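Local coordinates for protein ubiquitin and WLM domain-containing metalloprotease SPCC1442.07c (Schizosaccharomyces pombe, PDB 5JIG) that probably cleaves DNA-bound proteins through its zinc-dependent WLM protease domain, helping to repair DNA-protein cross-links, at residues Y4-V10 against R41-L47; H72-R76 against T94-L99. All coordinates share one frame; numbering follows the deposited sequence.

Interaction 1 (Y4-V10 against R41-L47); sequences YTFNELV and RWTVPLL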
loop_
_atom_site.group_PDB
_atom_site.type_symbol
_atom_site.label_atom_id
_atom_site.label_comp_id
_atom_site.label_asym_id
_atom_site.label_seq_id
_atom_site.Cartn_x
_atom_site.Cartn_y
_atom_site.Cartn_z
ATOM N N TYR A 4 2.496 -3.130 13.629
ATOM C CA TYR A 4 1.539 -3.067 12.558
ATOM C C TYR A 4 2.105 -2.198 11.436
ATOM O O TYR A 4 1.779 -1.016 11.301
ATOM C CB TYR A 4 0.177 -2.570 13.081
ATOM C CG TYR A 4 -0.318 -3.454 14.223
ATOM C CD1 TYR A 4 -0.646 -2.924 15.446
ATOM C CD2 TYR A 4 -0.509 -4.812 14.013
ATOM C CE1 TYR A 4 -1.093 -3.729 16.502
ATOM C CE2 TYR A 4 -0.953 -5.611 15.057
ATOM C CZ TYR A 4 -1.258 -5.073 16.255
ATOM O OH TYR A 4 -1.721 -5.902 17.270
ATOM N N THR A 5 2.931 -2.832 10.644
ATOM C CA THR A 5 3.681 -2.174 9.586
ATOM C C THR A 5 4.004 -3.200 8.494
ATOM O O THR A 5 3.562 -4.332 8.530
ATOM C CB THR A 5 4.929 -1.516 10.193
ATOM O OG1 THR A 5 5.502 -0.637 9.207
ATOM C CG2 THR A 5 5.939 -2.527 10.684
ATOM N N PHE A 6 4.806 -2.742 7.520
ATOM C CA PHE A 6 5.352 -3.580 6.451
ATOM C C PHE A 6 6.786 -3.965 6.884
ATOM O O PHE A 6 7.613 -3.088 7.046
ATOM C CB PHE A 6 5.391 -2.824 5.139
ATOM C CG PHE A 6 4.032 -2.341 4.699
ATOM C CD1 PHE A 6 3.645 -1.053 4.971
ATOM C CD2 PHE A 6 3.138 -3.183 4.092
ATOM C CE1 PHE A 6 2.379 -0.598 4.600
ATOM C CE2 PHE A 6 1.881 -2.734 3.703
ATOM C CZ PHE A 6 1.494 -1.448 3.992
ATOM N N ASN A 7 7.044 -5.245 7.089
ATOM C CA ASN A 7 8.297 -5.622 7.694
ATOM C C ASN A 7 9.503 -5.509 6.765
ATOM O O ASN A 7 10.602 -5.307 7.249
ATOM C CB ASN A 7 8.229 -7.043 8.259
ATOM C CG ASN A 7 7.341 -7.158 9.465
ATOM O OD1 ASN A 7 7.086 -6.188 10.163
ATOM N ND2 ASN A 7 6.845 -8.383 9.693
ATOM N N GLU A 8 9.288 -5.649 5.466
ATOM C CA GLU A 8 10.337 -5.578 4.472
ATOM C C GLU A 8 9.778 -4.958 3.216
ATOM O O GLU A 8 8.625 -5.167 2.863
ATOM C CB GLU A 8 10.878 -6.982 4.151
ATOM C CG GLU A 8 12.043 -6.966 3.199
ATOM C CD GLU A 8 12.672 -8.328 2.925
ATOM O OE1 GLU A 8 13.579 -8.415 2.095
ATOM O OE2 GLU A 8 12.218 -9.349 3.498
ATOM N N LEU A 9 10.624 -4.148 2.572
ATOM C CA LEU A 9 10.350 -3.485 1.306
ATOM C C LEU A 9 11.239 -4.100 0.245
ATOM O O LEU A 9 12.428 -4.323 0.470
ATOM C CB LEU A 9 10.631 -1.990 1.399
ATOM C CG LEU A 9 9.963 -1.267 2.551
ATOM C CD1 LEU A 9 10.331 0.174 2.484
ATOM C CD2 LEU A 9 8.453 -1.445 2.549
ATOM N N VAL A 10 10.693 -4.284 -0.954
ATOM C CA VAL A 10 11.446 -4.797 -2.109
ATOM C C VAL A 10 11.111 -3.996 -3.343
ATOM O O VAL A 10 9.942 -3.734 -3.595
ATOM C CB VAL A 10 11.167 -6.301 -2.363
ATOM C CG1 VAL A 10 11.693 -6.780 -3.728
ATOM C CG2 VAL A 10 11.833 -7.169 -1.294
ATOM N N ARG A 41 -5.031 -3.596 13.151
ATOM C CA ARG A 41 -4.049 -4.604 13.630
ATOM C C ARG A 41 -3.503 -5.455 12.489
ATOM O O ARG A 41 -3.550 -6.662 12.526
ATOM C CB ARG A 41 -4.626 -5.398 14.777
ATOM C CG ARG A 41 -4.892 -4.577 15.980
ATOM C CD ARG A 41 -5.517 -5.285 17.156
ATOM N NE ARG A 41 -4.831 -6.481 17.539
ATOM C CZ ARG A 41 -5.247 -7.738 17.344
ATOM N NH1 ARG A 41 -4.488 -8.732 17.800
ATOM N NH2 ARG A 41 -6.378 -8.028 16.683
ATOM N N TRP A 42 -2.941 -4.794 11.481
ATOM C CA TRP A 42 -2.347 -5.465 10.321
ATOM C C TRP A 42 -0.861 -5.356 10.329
ATOM O O TRP A 42 -0.283 -4.262 10.387
ATOM C CB TRP A 42 -2.881 -4.829 9.046
ATOM C CG TRP A 42 -4.294 -5.124 8.760
ATOM C CD1 TRP A 42 -4.972 -6.240 9.097
ATOM C CD2 TRP A 42 -5.215 -4.291 8.091
ATOM N NE1 TRP A 42 -6.285 -6.164 8.646
ATOM C CE2 TRP A 42 -6.436 -4.970 8.018
ATOM C CE3 TRP A 42 -5.134 -2.992 7.546
ATOM C CZ2 TRP A 42 -7.587 -4.395 7.425
ATOM C CZ3 TRP A 42 -6.273 -2.442 6.986
ATOM C CH2 TRP A 42 -7.430 -3.165 6.876
ATOM N N THR A 43 -0.202 -6.547 10.256
ATOM C CA THR A 43 1.206 -6.678 9.973
ATOM C C THR A 43 1.356 -7.345 8.637
ATOM O O THR A 43 0.760 -8.408 8.393
ATOM C CB THR A 43 1.918 -7.510 11.030
ATOM O OG1 THR A 43 1.756 -6.932 12.340
ATOM C CG2 THR A 43 3.350 -7.730 10.660
ATOM N N VAL A 44 2.051 -6.711 7.716
ATOM C CA VAL A 44 2.249 -7.245 6.353
ATOM C C VAL A 44 3.738 -7.530 6.206
ATOM O O VAL A 44 4.578 -6.625 6.236
ATOM C CB VAL A 44 1.743 -6.236 5.304
ATOM C CG1 VAL A 44 2.104 -6.692 3.905
ATOM C CG2 VAL A 44 0.244 -6.055 5.456
ATOM N N PRO A 45 4.105 -8.805 6.040
ATOM C CA PRO A 45 5.542 -9.113 6.001
ATOM C C PRO A 45 6.326 -8.433 4.883
ATOM O O PRO A 45 7.487 -8.068 5.081
ATOM C CB PRO A 45 5.568 -10.648 5.847
ATOM C CG PRO A 45 4.350 -11.086 6.609
ATOM C CD PRO A 45 3.298 -10.026 6.289
ATOM N N LEU A 46 5.707 -8.288 3.717
ATOM C CA LEU A 46 6.426 -7.800 2.563
ATOM C C LEU A 46 5.576 -6.843 1.763
ATOM O O LEU A 46 4.399 -7.151 1.444
ATOM C CB LEU A 46 6.815 -8.989 1.664
ATOM C CG LEU A 46 7.645 -8.711 0.405
ATOM C CD1 LEU A 46 8.933 -8.004 0.710
ATOM C CD2 LEU A 46 7.883 -10.009 -0.359
ATOM N N LEU A 47 6.143 -5.690 1.393
ATOM C CA LEU A 47 5.540 -4.730 0.475
ATOM C C LEU A 47 6.534 -4.595 -0.668
ATOM O O LEU A 47 7.715 -4.221 -0.452
ATOM C CB LEU A 47 5.338 -3.379 1.135
ATOM C CG LEU A 47 4.765 -2.264 0.262
ATOM C CD1 LEU A 47 3.367 -2.629 -0.228
ATOM C CD2 LEU A 47 4.745 -0.954 1.007
#
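Tyr4 and Phe6 both turn CG anti to their carbonyl carbon (chi1 -56° and -59°), which lays the Tyr4 ring against Arg41 and the Phe6 ring against Val44 and Leu47, whose own CG is anti to its backbone N. Arg41, the first residue beyond helix 31-40, has positive phi and completes a Schellman motif; its CA sits over one face of the Tyr4 ring, 3.6 Å from the centroid and displaced toward the rim. Leu47 CD2 stands over the centre of the Phe6 ring, 4.0 Å from the centroid, while Val44 CB meets Phe6 CD2 obliquely at 3.6 Å. Along the parallel backbones four bonds run from Val44 N to Thr5 O (2.9 Å), Asn7 N to Val44 O, Leu47 N to Glu8 O (2.9 Å, nearly straight) and Val10 N to Leu47 O. Both chains turn a corner, at Asn7 and Pro45. Leu46, on the face opposite Phe6 and Leu47, meets Val10 CG2 through CD1 at 3.6 Å. Helices 17-29 and 31-40 cover Phe6 through Arg28, Ile33 and Met37. Directional backbone bonds thus join edge strand 6-10 to strand 44-50, and Phe6 packing on Val44 and Leu47 secures the helix-covered face.

Interaction 2 (H72-R76 against T94-L99); sequences HIELR and TLIHEL. With NI (nickel (II) ion), chain B.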
loop_
_atom_site.group_PDB
_atom_site.type_symbol
_atom_site.label_atom_id
_atom_site.label_comp_id
_atom_site.label_asym_id
_atom_site.label_seq_id
_atom_site.Cartn_x
_atom_site.Cartn_y
_atom_site.Cartn_z
ATOM N N HIS A 72 1.799 -10.596 1.531
ATOM C CA HIS A 72 2.605 -9.811 0.599
ATOM C C HIS A 72 1.665 -8.917 -0.206
ATOM O O HIS A 72 0.739 -9.418 -0.818
ATOM C CB HIS A 72 3.378 -10.779 -0.321
ATOM C CG HIS A 72 4.237 -10.130 -1.349
ATOM N ND1 HIS A 72 4.816 -10.833 -2.384
ATOM C CD2 HIS A 72 4.707 -8.858 -1.519
ATOM C CE1 HIS A 72 5.580 -10.003 -3.091
ATOM N NE2 HIS A 72 5.543 -8.797 -2.583
ATOM N N ILE A 73 1.934 -7.606 -0.165
ATOM C CA ILE A 73 1.216 -6.658 -1.012
ATOM C C ILE A 73 2.208 -6.106 -2.041
ATOM O O ILE A 73 3.364 -5.812 -1.696
ATOM C CB ILE A 73 0.552 -5.555 -0.162
ATOM C CG1 ILE A 73 -0.608 -6.167 0.605
ATOM C CG2 ILE A 73 0.118 -4.377 -1.019
ATOM C CD1 ILE A 73 -1.260 -5.240 1.629
ATOM N N GLU A 74 1.741 -5.988 -3.278
ATOM C CA GLU A 74 2.527 -5.400 -4.352
ATOM C C GLU A 74 1.796 -4.165 -4.885
ATOM O O GLU A 74 0.557 -4.118 -4.915
ATOM C CB GLU A 74 2.804 -6.315 -5.507
ATOM C CG GLU A 74 3.245 -7.700 -5.129
ATOM C CD GLU A 74 3.799 -8.488 -6.274
ATOM O OE1 GLU A 74 4.398 -7.883 -7.190
ATOM O OE2 GLU A 74 3.633 -9.736 -6.238
ATOM N N LEU A 75 2.573 -3.162 -5.304
ATOM C CA LEU A 75 2.017 -1.915 -5.846
ATOM C C LEU A 75 2.784 -1.548 -7.103
ATOM O O LEU A 75 4.014 -1.494 -7.107
ATOM C CB LEU A 75 2.209 -0.754 -4.864
ATOM C CG LEU A 75 1.518 -0.911 -3.517
ATOM C CD1 LEU A 75 1.995 0.196 -2.619
ATOM C CD2 LEU A 75 -0.007 -0.918 -3.632
ATOM N N ARG A 76 2.054 -1.217 -8.186
ATOM C CA ARG A 76 2.698 -0.695 -9.371
ATOM C C ARG A 76 3.057 0.767 -9.093
ATOM O O ARG A 76 2.164 1.582 -8.807
ATOM C CB ARG A 76 1.818 -0.844 -10.605
ATOM C CG ARG A 76 2.521 -0.424 -11.871
ATOM C CD ARG A 76 1.612 -0.087 -12.998
ATOM N NE ARG A 76 0.788 -1.220 -13.334
ATOM C CZ ARG A 76 0.795 -1.905 -14.453
ATOM N NH1 ARG A 76 0.035 -2.973 -14.493
ATOM N NH2 ARG A 76 1.471 -1.459 -15.535
ATOM N N THR A 94 -4.597 2.869 -3.905
ATOM C CA THR A 94 -4.413 1.476 -4.275
ATOM C C THR A 94 -3.907 0.645 -3.089
ATOM O O THR A 94 -4.389 -0.460 -2.851
ATOM C CB THR A 94 -3.512 1.325 -5.488
ATOM O OG1 THR A 94 -4.129 1.959 -6.603
ATOM C CG2 THR A 94 -3.175 -0.119 -5.801
ATOM N N LEU A 95 -2.997 1.185 -2.309
ATOM C CA LEU A 95 -2.526 0.466 -1.110
ATOM C C LEU A 95 -3.666 0.219 -0.141
ATOM O O LEU A 95 -3.784 -0.862 0.441
ATOM C CB LEU A 95 -1.369 1.201 -0.458
ATOM C CG LEU A 95 -0.821 0.556 0.829
ATOM C CD1 LEU A 95 -0.439 -0.904 0.646
ATOM C CD2 LEU A 95 0.354 1.374 1.341
ATOM N N ILE A 96 -4.533 1.228 0.076
ATOM C CA ILE A 96 -5.690 1.024 0.950
ATOM C C ILE A 96 -6.610 -0.049 0.400
ATOM O O ILE A 96 -7.125 -0.862 1.171
ATOM C CB ILE A 96 -6.388 2.379 1.233
ATOM C CG1 ILE A 96 -5.422 3.318 1.955
ATOM C CG2 ILE A 96 -7.664 2.152 1.986
ATOM C CD1 ILE A 96 -5.924 4.718 2.200
ATOM N N HIS A 97 -6.816 -0.073 -0.918
ATOM C CA HIS A 97 -7.568 -1.132 -1.549
ATOM C C HIS A 97 -6.937 -2.490 -1.208
ATOM O O HIS A 97 -7.645 -3.425 -0.767
ATOM C CB HIS A 97 -7.600 -0.876 -3.067
ATOM C CG HIS A 97 -8.254 -1.958 -3.844
ATOM N ND1 HIS A 97 -9.372 -1.737 -4.620
ATOM C CD2 HIS A 97 -7.962 -3.269 -4.024
ATOM C CE1 HIS A 97 -9.688 -2.873 -5.223
ATOM N NE2 HIS A 97 -8.874 -3.837 -4.875
ATOM N N GLU A 98 -5.634 -2.630 -1.418
ATOM C CA GLU A 98 -4.997 -3.902 -1.120
ATOM C C GLU A 98 -5.102 -4.269 0.361
ATOM O O GLU A 98 -5.348 -5.448 0.674
ATOM C CB GLU A 98 -3.557 -3.968 -1.591
ATOM C CG GLU A 98 -3.313 -3.606 -3.058
ATOM C CD GLU A 98 -4.186 -4.161 -4.050
ATOM O OE1 GLU A 98 -4.811 -5.204 -3.801
ATOM O OE2 GLU A 98 -4.228 -3.531 -5.147
ATOM N N LEU A 99 -4.946 -3.334 1.252
ATOM C CA LEU A 99 -5.108 -3.636 2.673
ATOM C C LEU A 99 -6.515 -4.133 2.992
ATOM O O LEU A 99 -6.693 -4.996 3.851
ATOM C CB LEU A 99 -4.773 -2.418 3.514
ATOM C CG LEU A 99 -3.274 -2.076 3.593
ATOM C CD1 LEU A 99 -3.098 -0.708 4.204
ATOM C CD2 LEU A 99 -2.495 -3.108 4.412
HETATM NI NI NI B . -8.792 -5.790 -5.556
HETATM O O HOH W 1 -8.434 -7.693 -6.456
HETATM O O HOH W 2 -8.335 -5.037 -7.543
#
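Strand 72-76 runs nearly antiparallel to helix 94-99, their axes 9.1 Å apart at closest approach and 155° between directions, and no hydrogen bond joins them. Ile73 reaches the helix with both branches: CG2 lies against Glu98 CB at 3.7 Å and Leu95 CD1 at 3.9 Å, while CD1 meets Leu99 CD2 at 3.7 Å. The Ile73 side chain crosses those of Leu95 and Leu99 at about right angles. Leu75 brings CD2 up to Leu95 CA (3.8 Å) and to Thr94 CG2, wedging its tip against the helix backbone. Shortening Ile73 to an alanine is likely to open a gap beside Leu95 and Leu99 and strip Glu98 CB of its apolar neighbour. On the helix, His97 carries CG anti to its backbone N (chi1 175°), which brings the ring to the nickel, NE2 binding it at 2.1 Å. His101, His107 and two waters also bind the ion, as expected of an HExxH zinc protease, with nickel in the catalytic metal site. Glu98, the predicted active-site residue, packs its aliphatic CB and CG on the strand. The chemistry is therefore divided: apolar packing fastens the helix to the sheet, while His97 binds the metal and the carboxylate of Glu98 probably serves catalysis beside it.

Interaction 1 closes before interaction 2 opens along the chain, and they meet in one mixed sheet, where strand 44-50 lies between 6-10 and 72-76. Leu46 O probably accepts a hydrogen bond from Ile73 N, and Leu47 CD1 packs on Ile73 O, so the two strands of different contacts are direct neighbours. Trp42 CH2 also touches Leu99 O, tying the start of segment 41-47 to the metal-binding helix. Interaction 1 is partly buried at the sheet's edge, holds strand to strand by backbone bonds and mixes polar and apolar side chains. Interaction 2 is central and buried, holds strand to helix by carbon-to-carbon packing with no hydrogen bond across, and adjoins the metal site.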